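Local coordinates for protein beta-porphyranase (Bacteroides plebeius, PDB 4AWD) that hydrolyses the beta-1,4 linkages between D-galactose and L-galactose-6-sulfate in porphyran, a sulfated red-algal polysaccharide, releasing mostly disaccharides, at residues D56-K61 with A66-K71; P73-G78 with A82-E87; I98-L103 with T145-T150. One frame throughout, in Å; residues are numbered along the deposited sequence.

Contact 1. Residues D56-K61 with A66-K71; sequences DEFNGK and AKWHAK. With CA (calcium ion), chain C.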
loop_
_atom_site.group_PDB
_atom_site.type_symbol
_atom_site.label_atom_id
_atom_site.label_comp_id
_atom_site.label_asym_id
_atom_site.label_seq_id
_atom_site.Cartn_x
_atom_site.Cartn_y
_atom_site.Cartn_z
ATOM N N ASP A 56 11.119 -7.943 5.613
ATOM C CA ASP A 56 11.246 -9.247 4.983
ATOM C C ASP A 56 11.906 -9.172 3.615
ATOM O O ASP A 56 11.464 -8.418 2.724
ATOM C CB ASP A 56 9.878 -9.927 4.831
ATOM C CG ASP A 56 9.982 -11.451 4.807
ATOM O OD1 ASP A 56 10.961 -12.003 4.239
ATOM O OD2 ASP A 56 9.067 -12.097 5.358
ATOM N N GLU A 57 12.925 -10.010 3.445
ATOM C CA GLU A 57 13.677 -10.082 2.211
ATOM C C GLU A 57 13.039 -11.075 1.246
ATOM O O GLU A 57 13.352 -11.094 0.063
ATOM C CB GLU A 57 15.126 -10.470 2.510
ATOM C CG GLU A 57 15.863 -9.498 3.415
ATOM C CD GLU A 57 15.979 -8.089 2.829
ATOM O OE1 GLU A 57 16.069 -7.934 1.584
ATOM O OE2 GLU A 57 16.003 -7.125 3.626
ATOM N N PHE A 58 12.138 -11.900 1.757
ATOM C CA PHE A 58 11.462 -12.930 0.954
ATOM C C PHE A 58 12.479 -13.825 0.232
ATOM O O PHE A 58 12.298 -14.192 -0.935
ATOM C CB PHE A 58 10.445 -12.323 -0.042
ATOM C CG PHE A 58 9.492 -11.321 0.566
ATOM C CD1 PHE A 58 8.517 -11.719 1.483
ATOM C CD2 PHE A 58 9.552 -9.973 0.195
ATOM C CE1 PHE A 58 7.621 -10.783 2.031
ATOM C CE2 PHE A 58 8.670 -9.029 0.737
ATOM C CZ PHE A 58 7.697 -9.428 1.650
ATOM N N ASN A 59 13.552 -14.170 0.928
ATOM C CA ASN A 59 14.631 -14.959 0.307
ATOM C C ASN A 59 14.583 -16.434 0.694
ATOM O O ASN A 59 15.504 -17.195 0.384
ATOM C CB ASN A 59 16.008 -14.331 0.593
ATOM C CG ASN A 59 16.251 -13.049 -0.226
ATOM O OD1 ASN A 59 15.448 -12.692 -1.097
ATOM N ND2 ASN A 59 17.355 -12.360 0.050
ATOM N N GLY A 60 13.501 -16.833 1.357
ATOM C CA GLY A 60 13.295 -18.220 1.733
ATOM C C GLY A 60 12.471 -19.035 0.754
ATOM O O GLY A 60 12.296 -18.664 -0.418
ATOM N N LYS A 61 11.949 -20.152 1.247
ATOM C CA LYS A 61 11.214 -21.101 0.415
ATOM C C LYS A 61 9.697 -20.870 0.460
ATOM O O LYS A 61 8.952 -21.457 -0.332
ATOM C CB LYS A 61 11.552 -22.543 0.831
ATOM C CG LYS A 61 12.988 -22.746 1.367
ATOM C CD LYS A 61 13.285 -24.216 1.757
ATOM C CE LYS A 61 12.571 -24.646 3.055
ATOM N NZ LYS A 61 13.209 -24.107 4.307
ATOM N N ALA A 66 4.418 -16.503 10.268
ATOM C CA ALA A 66 4.441 -15.818 11.571
ATOM C C ALA A 66 4.296 -14.297 11.420
ATOM O O ALA A 66 3.697 -13.646 12.271
ATOM C CB ALA A 66 5.705 -16.161 12.367
ATOM N N LYS A 67 4.830 -13.757 10.324
ATOM C CA LYS A 67 4.896 -12.310 10.081
ATOM C C LYS A 67 3.800 -11.757 9.146
ATOM O O LYS A 67 3.456 -10.570 9.225
ATOM C CB LYS A 67 6.265 -11.956 9.482
ATOM C CG LYS A 67 6.638 -10.474 9.562
ATOM C CD LYS A 67 8.077 -10.243 9.095
ATOM C CE LYS A 67 9.121 -10.789 10.081
ATOM N NZ LYS A 67 10.507 -10.601 9.511
ATOM N N TRP A 68 3.286 -12.603 8.251
ATOM C CA TRP A 68 2.375 -12.146 7.189
ATOM C C TRP A 68 1.101 -12.965 7.086
ATOM O O TRP A 68 1.124 -14.176 7.253
ATOM C CB TRP A 68 3.067 -12.163 5.812
ATOM C CG TRP A 68 4.350 -11.449 5.779
ATOM C CD1 TRP A 68 5.587 -12.008 5.769
ATOM C CD2 TRP A 68 4.554 -10.026 5.757
ATOM N NE1 TRP A 68 6.550 -11.030 5.729
ATOM C CE2 TRP A 68 5.943 -9.804 5.736
ATOM C CE3 TRP A 68 3.696 -8.921 5.752
ATOM C CZ2 TRP A 68 6.499 -8.522 5.717
ATOM C CZ3 TRP A 68 4.251 -7.647 5.723
ATOM C CH2 TRP A 68 5.639 -7.462 5.707
ATOM N N HIS A 69 -0.003 -12.295 6.788
ATOM C CA HIS A 69 -1.212 -12.971 6.313
ATOM C C HIS A 69 -1.181 -12.991 4.787
ATOM O O HIS A 69 -1.202 -11.917 4.164
ATOM C CB HIS A 69 -2.465 -12.223 6.755
ATOM C CG HIS A 69 -2.690 -12.215 8.236
ATOM N ND1 HIS A 69 -3.030 -13.347 8.946
ATOM C CD2 HIS A 69 -2.690 -11.197 9.129
ATOM C CE1 HIS A 69 -3.208 -13.031 10.215
ATOM N NE2 HIS A 69 -3.003 -11.735 10.353
ATOM N N ALA A 70 -1.137 -14.188 4.194
ATOM C CA ALA A 70 -1.152 -14.346 2.719
ATOM C C ALA A 70 -2.445 -13.806 2.112
ATOM O O ALA A 70 -2.429 -13.210 1.022
ATOM C CB ALA A 70 -0.952 -15.817 2.310
ATOM N N LYS A 71 -3.556 -14.047 2.809
ATOM C CA LYS A 71 -4.813 -13.391 2.513
ATOM C C LYS A 71 -5.189 -12.460 3.663
ATOM O O LYS A 71 -5.562 -12.906 4.759
ATOM C CB LYS A 71 -5.925 -14.410 2.266
ATOM C CG LYS A 71 -7.163 -13.805 1.622
ATOM C CD LYS A 71 -8.440 -14.473 2.132
ATOM C CE LYS A 71 -9.648 -14.258 1.199
ATOM N NZ LYS A 71 -9.878 -12.837 0.828
HETATM CA CA CA C . 14.641 -10.595 -1.942
HETATM O O HOH W 1 10.301 -12.643 7.813
HETATM O O HOH W 2 16.294 -9.506 -0.647
#

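Contact 2. Residues P73-G78 with A82-E87; sequences PYWTNG and ATFKAE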
loop_
_atom_site.group_PDB
_atom_site.type_symbol
_atom_site.label_atom_id
_atom_site.label_comp_id
_atom_site.label_asym_id
_atom_site.label_seq_id
_atom_site.Cartn_x
_atom_site.Cartn_y
_atom_site.Cartn_z
ATOM N N PRO A 73 -6.853 -10.420 6.394
ATOM C CA PRO A 73 -8.152 -10.531 7.081
ATOM C C PRO A 73 -8.946 -9.214 7.085
ATOM O O PRO A 73 -10.092 -9.181 7.535
ATOM C CB PRO A 73 -7.754 -10.877 8.508
ATOM C CG PRO A 73 -6.412 -10.251 8.694
ATOM C CD PRO A 73 -5.732 -10.265 7.339
ATOM N N TYR A 74 -8.346 -8.140 6.580
ATOM C CA TYR A 74 -8.930 -6.803 6.714
ATOM C C TYR A 74 -9.749 -6.347 5.504
ATOM O O TYR A 74 -10.775 -5.701 5.656
ATOM C CB TYR A 74 -7.833 -5.789 7.027
ATOM C CG TYR A 74 -7.009 -6.130 8.271
ATOM C CD1 TYR A 74 -7.594 -6.150 9.540
ATOM C CD2 TYR A 74 -5.636 -6.407 8.174
ATOM C CE1 TYR A 74 -6.842 -6.441 10.670
ATOM C CE2 TYR A 74 -4.878 -6.688 9.293
ATOM C CZ TYR A 74 -5.481 -6.699 10.540
ATOM O OH TYR A 74 -4.733 -6.975 11.657
ATOM N N TRP A 75 -9.273 -6.683 4.314
ATOM C CA TRP A 75 -9.971 -6.424 3.081
ATOM C C TRP A 75 -10.218 -7.790 2.453
ATOM O O TRP A 75 -9.380 -8.329 1.722
ATOM C CB TRP A 75 -9.117 -5.537 2.181
ATOM C CG TRP A 75 -9.846 -4.949 1.018
ATOM C CD1 TRP A 75 -11.149 -5.163 0.670
ATOM C CD2 TRP A 75 -9.297 -4.081 0.015
ATOM N NE1 TRP A 75 -11.455 -4.468 -0.471
ATOM C CE2 TRP A 75 -10.340 -3.792 -0.898
ATOM C CE3 TRP A 75 -8.033 -3.503 -0.191
ATOM C CZ2 TRP A 75 -10.157 -2.961 -2.009
ATOM C CZ3 TRP A 75 -7.851 -2.674 -1.302
ATOM C CH2 TRP A 75 -8.915 -2.416 -2.199
ATOM N N THR A 76 -11.374 -8.350 2.774
ATOM C CA THR A 76 -11.697 -9.750 2.510
ATOM C C THR A 76 -12.242 -9.952 1.086
ATOM O O THR A 76 -11.935 -10.946 0.409
ATOM C CB THR A 76 -12.733 -10.223 3.555
ATOM O OG1 THR A 76 -12.053 -10.514 4.779
ATOM C CG2 THR A 76 -13.455 -11.478 3.104
ATOM N N ASN A 77 -13.062 -8.997 0.655
ATOM C CA ASN A 77 -13.630 -9.007 -0.682
ATOM C C ASN A 77 -13.161 -7.795 -1.468
ATOM O O ASN A 77 -13.422 -6.652 -1.080
ATOM C CB ASN A 77 -15.160 -9.082 -0.604
ATOM C CG ASN A 77 -15.633 -10.330 0.109
ATOM O OD1 ASN A 77 -15.517 -11.447 -0.415
ATOM N ND2 ASN A 77 -16.149 -10.153 1.320
ATOM N N GLY A 78 -12.454 -8.047 -2.568
ATOM C CA GLY A 78 -11.850 -6.958 -3.360
ATOM C C GLY A 78 -12.859 -6.015 -4.005
ATOM O O GLY A 78 -14.061 -6.134 -3.794
ATOM N N ALA A 82 -12.299 -7.833 -9.251
ATOM C CA ALA A 82 -11.218 -8.663 -8.680
ATOM C C ALA A 82 -11.288 -8.765 -7.169
ATOM O O ALA A 82 -11.543 -7.789 -6.473
ATOM C CB ALA A 82 -9.837 -8.164 -9.099
ATOM N N THR A 83 -11.025 -9.950 -6.657
ATOM C CA THR A 83 -10.850 -10.090 -5.231
ATOM C C THR A 83 -9.437 -10.623 -4.930
ATOM O O THR A 83 -8.526 -10.467 -5.763
ATOM C CB THR A 83 -12.011 -10.895 -4.589
ATOM O OG1 THR A 83 -11.813 -10.963 -3.171
ATOM C CG2 THR A 83 -12.140 -12.286 -5.188
ATOM N N PHE A 84 -9.246 -11.233 -3.761
ATOM C CA PHE A 84 -7.912 -11.665 -3.330
ATOM C C PHE A 84 -7.911 -13.131 -2.912
ATOM O O PHE A 84 -8.796 -13.577 -2.203
ATOM C CB PHE A 84 -7.414 -10.807 -2.167
ATOM C CG PHE A 84 -7.756 -9.320 -2.291
ATOM C CD1 PHE A 84 -7.115 -8.515 -3.240
ATOM C CD2 PHE A 84 -8.655 -8.722 -1.404
ATOM C CE1 PHE A 84 -7.416 -7.148 -3.337
ATOM C CE2 PHE A 84 -8.989 -7.393 -1.494
ATOM C CZ PHE A 84 -8.358 -6.582 -2.454
ATOM N N LYS A 85 -6.911 -13.880 -3.350
ATOM C CA LYS A 85 -6.787 -15.251 -2.909
ATOM C C LYS A 85 -5.387 -15.529 -2.383
ATOM O O LYS A 85 -4.399 -15.018 -2.909
ATOM C CB LYS A 85 -7.135 -16.203 -4.042
ATOM C CG LYS A 85 -8.549 -16.070 -4.555
ATOM C CD LYS A 85 -9.547 -16.591 -3.538
ATOM C CE LYS A 85 -10.927 -16.613 -4.133
ATOM N NZ LYS A 85 -11.994 -16.395 -3.148
ATOM N N ALA A 86 -5.319 -16.355 -1.349
ATOM C CA ALA A 86 -4.046 -16.790 -0.781
ATOM C C ALA A 86 -3.165 -17.492 -1.812
ATOM O O ALA A 86 -1.950 -17.294 -1.822
ATOM C CB ALA A 86 -4.275 -17.698 0.448
ATOM N N GLU A 87 -3.781 -18.290 -2.680
ATOM C CA GLU A 87 -3.056 -19.047 -3.709
ATOM C C GLU A 87 -2.315 -18.165 -4.716
ATOM O O GLU A 87 -1.434 -18.663 -5.428
ATOM C CB GLU A 87 -4.005 -19.997 -4.474
ATOM C CG GLU A 87 -4.695 -21.053 -3.619
ATOM C CD GLU A 87 -5.784 -20.462 -2.719
ATOM O OE1 GLU A 87 -6.377 -19.415 -3.072
ATOM O OE2 GLU A 87 -6.037 -21.033 -1.641
#

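Contact 3. Residues I98-L103 with T145-T150; sequences IINTVL and TTMSST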
loop_
_atom_site.group_PDB
_atom_site.type_symbol
_atom_site.label_atom_id
_atom_site.label_comp_id
_atom_site.label_asym_id
_atom_site.label_seq_id
_atom_site.Cartn_x
_atom_site.Cartn_y
_atom_site.Cartn_z
ATOM N N ILE A 98 2.920 -11.539 -6.102
ATOM C CA ILE A 98 1.460 -11.503 -6.119
ATOM C C ILE A 98 0.988 -11.550 -7.561
ATOM O O ILE A 98 1.141 -10.576 -8.292
ATOM C CB ILE A 98 0.857 -10.268 -5.393
ATOM C CG1 ILE A 98 1.413 -10.129 -3.957
ATOM C CG2 ILE A 98 -0.663 -10.401 -5.368
ATOM C CD1 ILE A 98 0.943 -8.852 -3.204
ATOM N N ILE A 99 0.441 -12.692 -7.967
ATOM C CA ILE A 99 0.048 -12.905 -9.362
ATOM C C ILE A 99 -1.446 -12.650 -9.537
ATOM O O ILE A 99 -2.247 -12.954 -8.637
ATOM C CB ILE A 99 0.487 -14.325 -9.894
ATOM C CG1 ILE A 99 0.377 -14.409 -11.425
ATOM C CG2 ILE A 99 -0.258 -15.479 -9.171
ATOM C CD1 ILE A 99 0.932 -15.717 -12.058
ATOM N N ASN A 100 -1.813 -12.061 -10.678
ATOM C CA ASN A 100 -3.221 -11.880 -11.059
ATOM C C ASN A 100 -3.675 -12.971 -12.014
ATOM O O ASN A 100 -3.021 -13.230 -13.025
ATOM C CB ASN A 100 -3.436 -10.514 -11.711
ATOM C CG ASN A 100 -2.839 -9.400 -10.909
ATOM O OD1 ASN A 100 -3.116 -9.278 -9.722
ATOM N ND2 ASN A 100 -1.989 -8.597 -11.539
ATOM N N THR A 101 -4.785 -13.619 -11.685
ATOM C CA THR A 101 -5.266 -14.752 -12.463
ATOM C C THR A 101 -6.751 -14.597 -12.740
ATOM O O THR A 101 -7.450 -13.866 -12.030
ATOM C CB THR A 101 -5.064 -16.082 -11.709
ATOM O OG1 THR A 101 -5.818 -16.050 -10.484
ATOM C CG2 THR A 101 -3.571 -16.332 -11.410
ATOM N N VAL A 102 -7.217 -15.285 -13.776
ATOM C CA VAL A 102 -8.635 -15.518 -13.993
ATOM C C VAL A 102 -9.196 -16.285 -12.790
ATOM O O VAL A 102 -8.600 -17.254 -12.334
ATOM C CB VAL A 102 -8.842 -16.328 -15.309
ATOM C CG1 VAL A 102 -10.252 -16.837 -15.437
ATOM C CG2 VAL A 102 -8.468 -15.461 -16.521
ATOM N N LEU A 103 -10.322 -15.839 -12.249
ATOM C CA LEU A 103 -10.958 -16.576 -11.164
ATOM C C LEU A 103 -12.072 -17.438 -11.720
ATOM O O LEU A 103 -13.007 -16.928 -12.317
ATOM C CB LEU A 103 -11.514 -15.630 -10.095
ATOM C CG LEU A 103 -12.179 -16.371 -8.931
ATOM C CD1 LEU A 103 -11.179 -17.265 -8.207
ATOM C CD2 LEU A 103 -12.796 -15.400 -7.991
ATOM N N THR A 145 0.095 -5.075 -16.490
ATOM C CA THR A 145 -1.279 -5.433 -16.260
ATOM C C THR A 145 -2.003 -4.153 -15.869
ATOM O O THR A 145 -1.361 -3.208 -15.399
ATOM C CB THR A 145 -1.299 -6.480 -15.107
ATOM O OG1 THR A 145 -1.520 -7.803 -15.634
ATOM C CG2 THR A 145 -2.298 -6.161 -14.051
ATOM N N THR A 146 -3.322 -4.115 -16.076
ATOM C CA THR A 146 -4.138 -2.990 -15.645
ATOM C C THR A 146 -4.686 -3.147 -14.217
ATOM O O THR A 146 -5.647 -2.465 -13.832
ATOM C CB THR A 146 -5.332 -2.751 -16.589
ATOM O OG1 THR A 146 -5.999 -3.988 -16.827
ATOM C CG2 THR A 146 -4.897 -2.113 -17.926
ATOM N N MET A 147 -4.088 -4.052 -13.445
ATOM C CA MET A 147 -4.343 -4.157 -12.004
ATOM C C MET A 147 -3.198 -3.503 -11.229
ATOM O O MET A 147 -2.057 -3.453 -11.704
ATOM C CB MET A 147 -4.553 -5.613 -11.573
ATOM C CG MET A 147 -5.936 -6.119 -11.929
ATOM S SD MET A 147 -6.236 -7.865 -11.614
ATOM C CE MET A 147 -6.190 -7.917 -9.818
ATOM N N SER A 148 -3.518 -2.987 -10.051
ATOM C CA SER A 148 -2.583 -2.170 -9.280
ATOM C C SER A 148 -1.426 -2.997 -8.738
ATOM O O SER A 148 -1.564 -4.201 -8.525
ATOM C CB SER A 148 -3.303 -1.518 -8.100
ATOM O OG SER A 148 -3.762 -2.528 -7.205
ATOM N N SER A 149 -0.287 -2.334 -8.543
ATOM C CA SER A 149 0.805 -2.847 -7.720
ATOM C C SER A 149 0.940 -1.814 -6.619
ATOM O O SER A 149 1.169 -0.647 -6.915
ATOM C CB SER A 149 2.112 -2.932 -8.514
ATOM O OG SER A 149 1.986 -3.790 -9.634
ATOM N N THR A 150 0.778 -2.223 -5.362
ATOM C CA THR A 150 0.761 -1.252 -4.276
ATOM C C THR A 150 1.562 -1.690 -3.054
ATOM O O THR A 150 1.827 -2.867 -2.864
ATOM C CB THR A 150 -0.672 -0.923 -3.812
ATOM O OG1 THR A 150 -1.293 -2.110 -3.322
ATOM C CG2 THR A 150 -1.512 -0.349 -4.939
HETATM O O HOH W 3 -0.714 -6.330 -10.152
#

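Contact 1. Residues D56-K61 with A66-K71
Asp56 receives the indole N-H of Trp68: NE1 lies 2.8 Å from OD2, with 157° at the hydrogen, and the acceptor sits at the indole edge, 7° out of the ring plane. With CG anti to the backbone N (chi1 -153°), the carboxylate reaches across to Trp68 while its other oxygen, OD1, turns back to accept from Phe58 N at 2.7 Å, forming an Asx turn. OD2 also takes a weak bond from a water, which in turn accepts from Lys67 NZ; that ammonium is bonded as well to Thr55 O and Tyr29 OH. Glu57 points its backbone O at the calcium ion, 2.4 Å away, and its side chain forms a salt bridge with Arg315. The Phe58 side chain crosses that of Trp68 at about a right angle and brings CZ over the rim of one indole face, CE1 lying 4.2 Å from Trp68 CE2. Asn59 OD1 binds the calcium at 2.4 Å; a water, Gly94 O and Asp312 O are further ligands. One carboxylate thus ties the calcium-site turn to strand 68-69: its near in-plane bond, with Phe58 and Lys67 CG on opposite faces, limits the indole's rotation, while two N-H groups and probably the Lys67 ammonium offset its charge.

Contact 2. Residues P73-G78 with A82-E87
Trp75 and Phe84 form an edge-to-face pair in which the phenyl edge is directed at the indole face. Their planes stand 71° apart, and the centroid of the five-membered ring is 4.8 Å from that of the phenyl. Phe84 CZ sits 3.6 Å above the indole, over its centre, while CE2 comes to 3.6 Å from Trp75 CG. Swung anti to the backbone N (chi1 -167°), the Trp75 side chain lays this face against the phenyl edge. Beyond the pair, Val285 of strand 281-285 touches both rings. In the beta-jelly-roll of GH16 enzymes, strands line a substrate cleft. Here Trp75 probably binds substrate, and its indole is about 4 Å, at the nearest atoms, from the side chains of Arg79 and Glu287, two more probable substrate-binding residues. Phe84, from strand 82-84, thus covers one face of this probable sugar-binding tryptophan.

The polar link is a single, nearly straight hydrogen bond from Gly78 N to Thr83 OG1, 3.0 Å long with 169° at the hydrogen. A CA-H...O contact adds to it: Gly78 CA lies 3.2 Å from Ala82 O. Backbone also presses on the phenyl, since Gly78 CA is 3.4 Å from Phe84 CE2 and Trp75 O is 3.2 Å from Phe84 CD2.

Contact 3. Residues I98-L103 with T145-T150
Asn100 ND2 and the backbone O of Ser148 hold one water between them: the amide donates to it at 2.9 Å, and the water donates to Ser148 O at 2.8 Å. This bridge lies within the beta-sandwich of the GH16 jelly-roll fold, where it joins the short break between strands 98-99 and 101-103 to the loop that leads into strand 149-163. Asn100 lies in that break, its backbone paired with Ser307, and its side chain points at the loop. CG stands anti to the carbonyl carbon (chi1 -49°), which turns the amide toward Thr145 and Met147.

The two ends of the amide meet different parts of the loop. ND2 has Met147 CB at 3.9 Å, besides its bond to the water. OD1 faces the thioether: Met147 CE is 3.4 Å from it, and the bend at chi3 (68°) carries that methyl round to the oxygen. Asn100 OD1 is buried by the contact and has no hydrogen-bonding partner in the model, so the amide is held by its nitrogen end while the Met147 methyl lies against its oxygen. The Asn100 and Met147 side chains run past each other in opposite directions.

Nearby, Ser148 OG bonds to the backbone N of Glu287, a probable substrate-binding residue, and the side chain of Met147 is about 6 Å from that of Glu287 at the nearest atoms. The loop thus adjoins the probable cleft. Farther back along the thioether, Met147 SD packs 3.8 Å from Asn100 CG.

In the fold
The three contacts follow one another along the chain, and each reaches strand 117-126 through side chains or backbone pairing. Contacts 1 and 2, whose centres are about 17 Å apart, meet where Lys71 NZ lies 2.8 Å from Thr76 O. Contacts 2 and 3 are closer, about 12 Å between centres, and share an apolar seam in which Ala82 CB is 3.7 Å from Met147 CE. Contacts 1 and 3 do not touch, their nearest atoms being about 7 Å apart. Contact 1 belongs to the calcium site, whereas contact 2 supplies Trp75 to the probable substrate cleft and contact 3 adjoins it through Ser148 and Met147, which lie near Glu287.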